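Local coordinates for protein adenosine kinase (Sinorhizobium meliloti, PDB 3UBO) that probably phosphorylates adenosine with ATP as phosphate donor, as a pfkB-family kinase, and binds adenosine and ADP, at residues 31-34 with 35-38; 162-165 with 166-169; 300-303 with 304-307; 318-322 with 323-327. One frame throughout, in Å; residues are numbered along the deposited sequence.

Interactions 1 to 3 lie near the sites of the two bound nucleotide ligands, adenosine and ADP, and interaction 4 packs behind interaction 3. Interaction 1 supplies Met37 of the adenosine pocket, and Met37 packs on Asp163 of interaction 2, although the centres of the two contacts are 22 Å apart. Pro164 in 162-165 keeps its side chain about 7 Å from adenosine. Interaction 3 borders the ADP instead, with Asn304 and Ala307, about 15 Å from interaction 1 between nearest atoms. Interaction 4 backs it: Ala306 CA and Leu322 CD1 pack at 4.3 Å. Interactions 2 and 3 lie on opposite sides of the chain's centre, their centres 30 Å apart.

Interaction 1. Residues 31-34 with 35-38; sequences GIIK and GAMN. With ADN (adenosine), chain C.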
# COMPACT_ATOMS: atom_id res chain seq x y z
N GLY A 31 -13.01 16.65 -14.17
CA GLY A 31 -12.84 17.99 -13.65
C GLY A 31 -11.94 18.03 -12.42
O GLY A 31 -12.20 18.78 -11.48
N ILE A 32 -10.89 17.20 -12.40
CA ILE A 32 -9.91 17.22 -11.34
C ILE A 32 -8.76 18.12 -11.76
O ILE A 32 -8.33 18.09 -12.93
CB ILE A 32 -9.30 15.86 -11.18
CG1 ILE A 32 -10.38 14.81 -11.02
CG2 ILE A 32 -8.21 15.87 -10.12
CD1 ILE A 32 -9.91 13.48 -10.43
N ILE A 33 -8.22 18.93 -10.83
CA ILE A 33 -7.08 19.83 -11.19
C ILE A 33 -5.76 19.07 -11.14
O ILE A 33 -5.43 18.44 -10.14
CB ILE A 33 -7.03 21.12 -10.28
CG1 ILE A 33 -8.44 21.68 -10.14
CG2 ILE A 33 -5.97 22.18 -10.80
CD1 ILE A 33 -8.45 22.88 -9.34
N LYS A 34 -5.03 19.05 -12.25
CA LYS A 34 -3.79 18.31 -12.22
C LYS A 34 -2.83 19.00 -11.25
O LYS A 34 -2.64 20.20 -11.35
CB LYS A 34 -3.19 18.24 -13.60
CG LYS A 34 -2.10 17.19 -13.71
CD LYS A 34 -1.48 17.07 -15.07
CE LYS A 34 -0.33 16.04 -15.09
NZ LYS A 34 0.25 15.85 -16.50
N GLY A 35 -2.26 18.25 -10.32
CA GLY A 35 -1.24 18.76 -9.45
C GLY A 35 -1.74 19.25 -8.12
O GLY A 35 -1.01 19.27 -7.15
N ALA A 36 -2.99 19.63 -8.08
CA ALA A 36 -3.57 20.30 -6.95
C ALA A 36 -4.14 19.38 -5.90
O ALA A 36 -4.16 18.19 -6.07
CB ALA A 36 -4.64 21.22 -7.43
N MSE A 37 -4.62 19.96 -4.82
CA MSE A 37 -5.41 19.22 -3.88
C MSE A 37 -6.81 19.68 -4.03
O MSE A 37 -7.10 20.83 -3.85
CB MSE A 37 -5.04 19.53 -2.46
CG MSE A 37 -6.18 20.24 -1.82
SE MSE A 37 -7.17 19.22 -0.64
CE MSE A 37 -7.39 20.53 0.63
N ASN A 38 -7.67 18.75 -4.43
CA ASN A 38 -9.08 19.02 -4.66
C ASN A 38 -9.90 18.60 -3.46
O ASN A 38 -9.74 17.50 -2.93
CB ASN A 38 -9.57 18.30 -5.91
CG ASN A 38 -8.70 18.59 -7.13
OD1 ASN A 38 -9.12 19.28 -8.05
ND2 ASN A 38 -7.49 18.05 -7.12
O5' ADN C . 1.75 16.33 -0.35
C5' ADN C . 1.71 14.89 -0.05
C4' ADN C . 0.50 14.45 0.85
O4' ADN C . -0.58 15.39 0.84
C3' ADN C . -0.25 13.02 0.84
O3' ADN C . 0.28 11.83 1.38
C2' ADN C . -1.66 13.38 1.41
O2' ADN C . -2.13 12.55 2.50
C1' ADN C . -1.49 14.81 1.71
N9 ADN C . -2.78 15.56 1.55
C8 ADN C . -3.69 15.67 0.46
N7 ADN C . -4.69 16.62 0.77
C5 ADN C . -4.39 17.11 2.05
C6 ADN C . -5.04 18.05 2.90
N6 ADN C . -6.22 18.75 2.48
N1 ADN C . -4.45 18.32 4.19
C2 ADN C . -3.25 17.65 4.59
N3 ADN C . -2.58 16.70 3.78
C4 ADN C . -3.18 16.44 2.53
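Ile33 and Ala36 are the ends of a type II beta turn, their CA atoms 5.5 Å apart, which a weak bond from Ala36 N to Ile33 O closes at 3.4 Å. Gly35 holds the third position with phi 95°, where a beta carbon would press on the carbonyl O of Lys34. The apolar part of the turn is small: Ala36 CB rests on the branch of Ile33, 3.7 Å from its CB. Asn38 supplies the stronger polar link, its OD1 accepting from Ile33 N at 2.9 Å. At 168° on the hydrogen this bond is nearly straight, though the donor is tilted from the carbonyl plane. The turn joins helix 24-29, ended by a Schellman motif with Gly31 as its C-prime residue, to strand 37-39, outermost within this chain, of a mixed sheet that probably corresponds to the lid of pfkB-type kinases. Selenomethionine Met37 turns from the turn to the adenosine pocket, whereas the neighbouring Asn38 points back, CG anti to its own carbonyl carbon (chi1 -53°). Its ND2 is hydrogen-bonded to Met129 O of strand 127-132, so one amide ties the turn to the sheet. A leucine in place of Asn38 would probably leave Ile33 N and Met129 O without these side-chain partners. Ile32 CG2 meets Asn38 ND2 at 3.8 Å, the two side chains crossing at about a right angle. Lys34 extends away to salt bridges with Asp124 and Asp24.

Interaction 2. Residues 162-165 with 166-169; sequences WDPP and RAKD
Lys168 lies across the indole of Trp162, and these two residues, with Pro165, bury the most surface in this bend of the chain. The touching atom is Lys168 CB, over the six-membered ring of Trp162 at 4.0 Å from its centroid and 29° off the normal, a CH-pi contact displaced toward the rim of the indole. Seen as chains, the two groups cross at about a right angle. With chi1 at 67°, CG of Lys168 sits between the backbone N and the carbonyl carbon, and chi2, off a staggered value, puts its CD 3.8 Å from Pro165 O. The amine has a long, weak ion pair with Glu201. Pro165 packs along the backbone: its CB lies 3.9 Å from Arg166 CG, while the Arg166 guanidinium leads away to a salt bridge with Glu142. Water 1 sits inside the bend, accepts from Lys168 N at 2.9 Å and can donate to Pro164 O at 3.3 Å. Tyr198 and Phe202 meet the indole edge-to-face. Here the chain leaves strand 152-158 and enters helix 168-179, the helix of a beta-alpha-beta crossover to strand 184-188 in the parallel central sheet.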
# COMPACT_ATOMS: atom_id res chain seq x y z
N TRP A 162 -6.26 25.40 7.40
CA TRP A 162 -7.23 26.46 7.33
C TRP A 162 -8.62 25.98 6.90
O TRP A 162 -9.63 26.50 7.43
CB TRP A 162 -6.69 27.72 6.61
CG TRP A 162 -6.05 28.56 7.67
CD1 TRP A 162 -6.38 29.85 8.01
CD2 TRP A 162 -5.08 28.11 8.65
NE1 TRP A 162 -5.65 30.24 9.13
CE2 TRP A 162 -4.85 29.20 9.55
CE3 TRP A 162 -4.40 26.89 8.88
CZ2 TRP A 162 -3.94 29.12 10.63
CZ3 TRP A 162 -3.50 26.79 9.96
CH2 TRP A 162 -3.28 27.92 10.82
N ASP A 163 -8.68 24.95 6.04
CA ASP A 163 -9.93 24.45 5.47
C ASP A 163 -10.93 23.99 6.52
O ASP A 163 -12.09 24.44 6.48
CB ASP A 163 -9.68 23.34 4.42
CG ASP A 163 -9.15 23.89 3.11
OD1 ASP A 163 -9.66 24.96 2.69
OD2 ASP A 163 -8.20 23.29 2.52
N PRO A 164 -10.51 23.11 7.44
CA PRO A 164 -11.49 22.73 8.46
C PRO A 164 -11.96 23.97 9.25
O PRO A 164 -11.63 25.12 8.92
CB PRO A 164 -10.74 21.71 9.36
CG PRO A 164 -9.48 21.42 8.75
CD PRO A 164 -9.31 22.24 7.47
N PRO A 165 -12.80 23.75 10.27
CA PRO A 165 -13.39 24.98 10.83
C PRO A 165 -12.49 25.62 11.94
O PRO A 165 -12.15 26.83 11.88
CB PRO A 165 -14.74 24.51 11.39
CG PRO A 165 -14.84 23.02 11.09
CD PRO A 165 -13.44 22.53 10.77
N ARG A 166 -12.05 24.75 12.87
CA ARG A 166 -11.42 25.13 14.11
C ARG A 166 -10.00 24.61 14.29
O ARG A 166 -9.56 24.35 15.43
CB ARG A 166 -12.25 24.58 15.25
CG ARG A 166 -13.72 24.84 15.09
CD ARG A 166 -14.45 23.78 15.78
NE ARG A 166 -14.00 23.58 17.17
CZ ARG A 166 -13.52 22.42 17.62
NH1 ARG A 166 -13.43 21.40 16.76
NH2 ARG A 166 -13.16 22.25 18.91
N ALA A 167 -9.27 24.46 13.20
CA ALA A 167 -7.91 24.02 13.35
C ALA A 167 -7.01 25.23 13.63
O ALA A 167 -6.24 25.15 14.57
CB ALA A 167 -7.42 23.18 12.17
N LYS A 168 -7.12 26.31 12.84
CA LYS A 168 -6.53 27.63 13.18
C LYS A 168 -6.54 27.98 14.73
O LYS A 168 -5.58 28.60 15.23
CB LYS A 168 -7.20 28.74 12.34
CG LYS A 168 -8.71 29.02 12.66
CD LYS A 168 -9.49 29.46 11.39
CE LYS A 168 -9.69 31.00 11.24
NZ LYS A 168 -9.57 31.61 9.82
N ASP A 169 -7.57 27.58 15.47
CA ASP A 169 -7.61 27.84 16.94
C ASP A 169 -6.86 26.78 17.77
O ASP A 169 -6.62 26.97 18.97
CB ASP A 169 -9.05 28.02 17.55
CG ASP A 169 -10.01 28.81 16.64
OD1 ASP A 169 -9.59 29.82 16.00
OD2 ASP A 169 -11.19 28.38 16.53
O HOH W 1 -9.08 26.18 10.74

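Interaction 3. Residues 300-303 with 304-307; sequences SKLG and NLAA. With ADP (adenosine-5'-diphosphate), chain D.
Asn304, bonded through its N to Ser300 O at 3.0 Å, turns its side chain to the ribose of ADP. Its CB lies 3.2 Å from ADP O2', with CG close to the same oxygen; at chi1 -57° CG stands anti to the carbonyl carbon. Ala307, three residues on along the helix, belongs to the ADP pocket as Asn304 does. Ser249 OG and Gly252 O bind the ADP from other parts of the pocket. What positions these two residues is the backbone of helix 296-311, whose alpha-helical i to i+4 bonding builds one wall of the ADP pocket. Ala307 N reaches Gly303 O at 3.0 Å and 177°, an almost straight bond. Leu305 N pairs with Lys301 O at 3.0 Å, the donor nearly in line with the C=O. The bond from Ala306 N to Leu302 O, at 3.2 Å, differs: its donor stands above the carbonyl plane, and the same N makes a weak second bond to Gly303 O. Further out, Leu302 CD2 and Leu305 CD2 touch at 4.2 Å, an apolar pair away from the sugar. Tyr282 of helix 278-290 packs on both Ser300 and Asn304, while Val264 and Ser253, from strands 260-264 and 253-257, border Asn304, placing the pocket-lining residue between a helix and the two-stranded sheet.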
# COMPACT_ATOMS: atom_id res chain seq x y z
N SER A 300 19.53 22.02 3.34
CA SER A 300 18.92 21.81 2.05
C SER A 300 19.29 20.40 1.59
O SER A 300 18.52 19.74 0.92
CB SER A 300 19.40 22.82 1.04
OG SER A 300 19.06 24.11 1.41
N LYS A 301 20.47 19.94 1.96
CA LYS A 301 20.95 18.67 1.38
C LYS A 301 20.07 17.58 1.94
O LYS A 301 19.56 16.73 1.20
CB LYS A 301 22.46 18.39 1.63
CG LYS A 301 23.41 19.11 0.67
CD LYS A 301 24.88 18.84 1.02
CE LYS A 301 25.88 19.86 0.40
NZ LYS A 301 26.37 19.72 -1.09
N LEU A 302 19.85 17.62 3.25
CA LEU A 302 19.05 16.59 3.88
C LEU A 302 17.64 16.64 3.28
O LEU A 302 16.98 15.61 3.14
CB LEU A 302 19.05 16.75 5.38
CG LEU A 302 20.28 16.05 5.93
CD1 LEU A 302 20.55 16.55 7.32
CD2 LEU A 302 20.10 14.52 5.89
N GLY A 303 17.25 17.84 2.85
CA GLY A 303 16.00 18.05 2.16
C GLY A 303 15.87 17.22 0.90
O GLY A 303 15.03 16.30 0.85
N ASN A 304 16.70 17.55 -0.09
CA ASN A 304 16.59 16.91 -1.38
C ASN A 304 16.81 15.40 -1.27
O ASN A 304 16.03 14.63 -1.77
CB ASN A 304 17.51 17.57 -2.35
CG ASN A 304 17.23 19.03 -2.47
OD1 ASN A 304 17.99 19.84 -1.97
ND2 ASN A 304 16.12 19.39 -3.10
N LEU A 305 17.84 14.99 -0.54
CA LEU A 305 18.07 13.57 -0.30
C LEU A 305 16.79 12.80 0.09
O LEU A 305 16.53 11.72 -0.42
CB LEU A 305 19.14 13.37 0.77
CG LEU A 305 19.30 11.94 1.31
CD1 LEU A 305 19.91 11.03 0.25
CD2 LEU A 305 20.15 11.94 2.57
N ALA A 306 16.01 13.38 0.99
CA ALA A 306 14.78 12.75 1.53
C ALA A 306 13.62 12.81 0.53
O ALA A 306 12.96 11.81 0.33
CB ALA A 306 14.37 13.36 2.84
N ALA A 307 13.40 13.98 -0.07
CA ALA A 307 12.45 14.15 -1.13
C ALA A 307 12.63 13.04 -2.21
O ALA A 307 11.69 12.26 -2.53
CB ALA A 307 12.63 15.53 -1.72
PB ADP D . 6.13 19.83 -4.30
O1B ADP D . 4.77 20.29 -5.14
O2B ADP D . 6.31 20.46 -2.75
O3B ADP D . 6.23 18.35 -4.21
PA ADP D . 8.78 20.41 -5.79
O1A ADP D . 8.61 20.51 -7.43
O2A ADP D . 9.53 21.57 -5.30
O3A ADP D . 7.14 20.54 -5.44
O5' ADP D . 9.57 19.04 -5.22
C5' ADP D . 9.83 18.91 -3.82
C4' ADP D . 11.22 18.25 -3.53
O4' ADP D . 11.40 16.80 -3.88
C3' ADP D . 12.52 18.89 -4.25
O3' ADP D . 13.00 20.16 -3.84
C2' ADP D . 13.48 17.73 -4.48
O2' ADP D . 14.49 17.41 -3.51
C1' ADP D . 12.47 16.67 -4.83
N9 ADP D . 12.05 16.67 -6.26
C8 ADP D . 10.89 17.16 -6.82
N7 ADP D . 10.91 16.94 -8.26
C5 ADP D . 12.15 16.31 -8.58
C6 ADP D . 12.72 15.83 -9.86
N6 ADP D . 11.94 15.95 -11.10
N1 ADP D . 13.94 15.23 -9.86
C2 ADP D . 14.66 15.04 -8.66
N3 ADP D . 14.13 15.52 -7.41
C4 ADP D . 12.87 16.13 -7.39

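Interaction 4. Residues 318-322 with 323-327; sequences PLVSL and ATAAR
Ser321 is the N-cap of helix 322-336, and its hydroxyl oxygen OG accepts from Thr324 N at 3.0 Å in a bond of 170°. This capping geometry follows from chi1 160°, which sets OG anti to the backbone N and directs it over the first turn. The close part of the contact is the backbone itself: Ser321 O takes Ala325 N at 3.0 Å, nearly in line with the carbonyl, and Leu322 O takes Ala326 N at 2.9 Å with the donor tilted from the plane. Leu322 directs its side chain inward, against Leu73 of helix 62-73, and is the one buried residue among those that touch across the contact. Replacing Ser321 by alanine is likely to leave Thr324 N without its side-chain acceptor and the first turn less firmly closed. The other side is loose, with Ala323, Thr324 and Arg327 exposed. Val320 stands apart: it touches the helix only through CG2, 4.5 Å from Ala325 CB, while also packing on Arg21 of the second subunit. Even the hydroxyl of Thr324 does not close on the cap: Thr324 OG1 lies 3.8 Å from Ser321 OG, while Thr324 CB approaches that same oxygen to 3.5 Å.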
# COMPACT_ATOMS: atom_id res chain seq x y z
N PRO A 318 8.55 6.68 3.60
CA PRO A 318 9.60 5.63 3.66
C PRO A 318 9.11 4.53 4.55
O PRO A 318 8.68 4.84 5.60
CB PRO A 318 10.74 6.34 4.41
CG PRO A 318 10.01 7.56 5.12
CD PRO A 318 9.02 7.99 4.08
N LEU A 319 9.16 3.28 4.17
CA LEU A 319 8.60 2.22 5.02
C LEU A 319 9.68 1.52 5.86
O LEU A 319 9.43 0.48 6.53
CB LEU A 319 7.88 1.20 4.14
CG LEU A 319 6.89 1.84 3.15
CD1 LEU A 319 6.36 0.78 2.12
CD2 LEU A 319 5.72 2.61 3.89
N VAL A 320 10.88 2.09 5.78
CA VAL A 320 12.03 1.65 6.58
C VAL A 320 12.85 2.91 6.88
O VAL A 320 12.83 3.89 6.07
CB VAL A 320 12.89 0.59 5.85
CG1 VAL A 320 12.08 -0.73 5.60
CG2 VAL A 320 13.45 1.18 4.57
N SER A 321 13.50 2.89 8.06
CA SER A 321 14.42 3.95 8.49
C SER A 321 15.32 4.53 7.32
O SER A 321 16.23 3.83 6.82
CB SER A 321 15.30 3.37 9.59
OG SER A 321 16.48 4.15 9.73
N LEU A 322 15.10 5.78 6.89
CA LEU A 322 16.06 6.41 5.98
C LEU A 322 17.46 6.56 6.61
O LEU A 322 18.48 6.59 5.92
CB LEU A 322 15.63 7.81 5.61
CG LEU A 322 14.37 7.90 4.78
CD1 LEU A 322 14.37 9.20 3.86
CD2 LEU A 322 14.33 6.60 3.97
N ALA A 323 17.52 6.73 7.93
CA ALA A 323 18.84 6.75 8.56
C ALA A 323 19.65 5.50 8.08
O ALA A 323 20.66 5.66 7.35
CB ALA A 323 18.71 6.81 10.11
N THR A 324 19.16 4.31 8.44
CA THR A 324 19.77 3.03 8.13
C THR A 324 19.92 2.68 6.61
O THR A 324 20.91 2.09 6.21
CB THR A 324 18.99 1.90 8.84
OG1 THR A 324 19.42 1.83 10.19
CG2 THR A 324 19.22 0.50 8.16
N ALA A 325 18.91 3.01 5.81
CA ALA A 325 18.93 2.73 4.39
C ALA A 325 19.90 3.65 3.70
O ALA A 325 20.74 3.17 2.90
CB ALA A 325 17.52 2.86 3.76
N ALA A 326 19.83 4.96 3.97
CA ALA A 326 20.66 5.87 3.13
C ALA A 326 22.17 5.61 3.34
O ALA A 326 22.94 5.43 2.40
CB ALA A 326 20.29 7.34 3.32
N ARG A 327 22.56 5.54 4.61
CA ARG A 327 23.88 5.05 5.00
C ARG A 327 24.28 3.75 4.28
O ARG A 327 25.31 3.72 3.60
CB ARG A 327 23.92 4.84 6.53
CG ARG A 327 25.27 4.96 7.13
CD ARG A 327 25.37 4.06 8.34
NE ARG A 327 24.50 2.88 8.24
CZ ARG A 327 23.91 2.26 9.30
NH1 ARG A 327 24.10 2.72 10.56
NH2 ARG A 327 23.13 1.18 9.10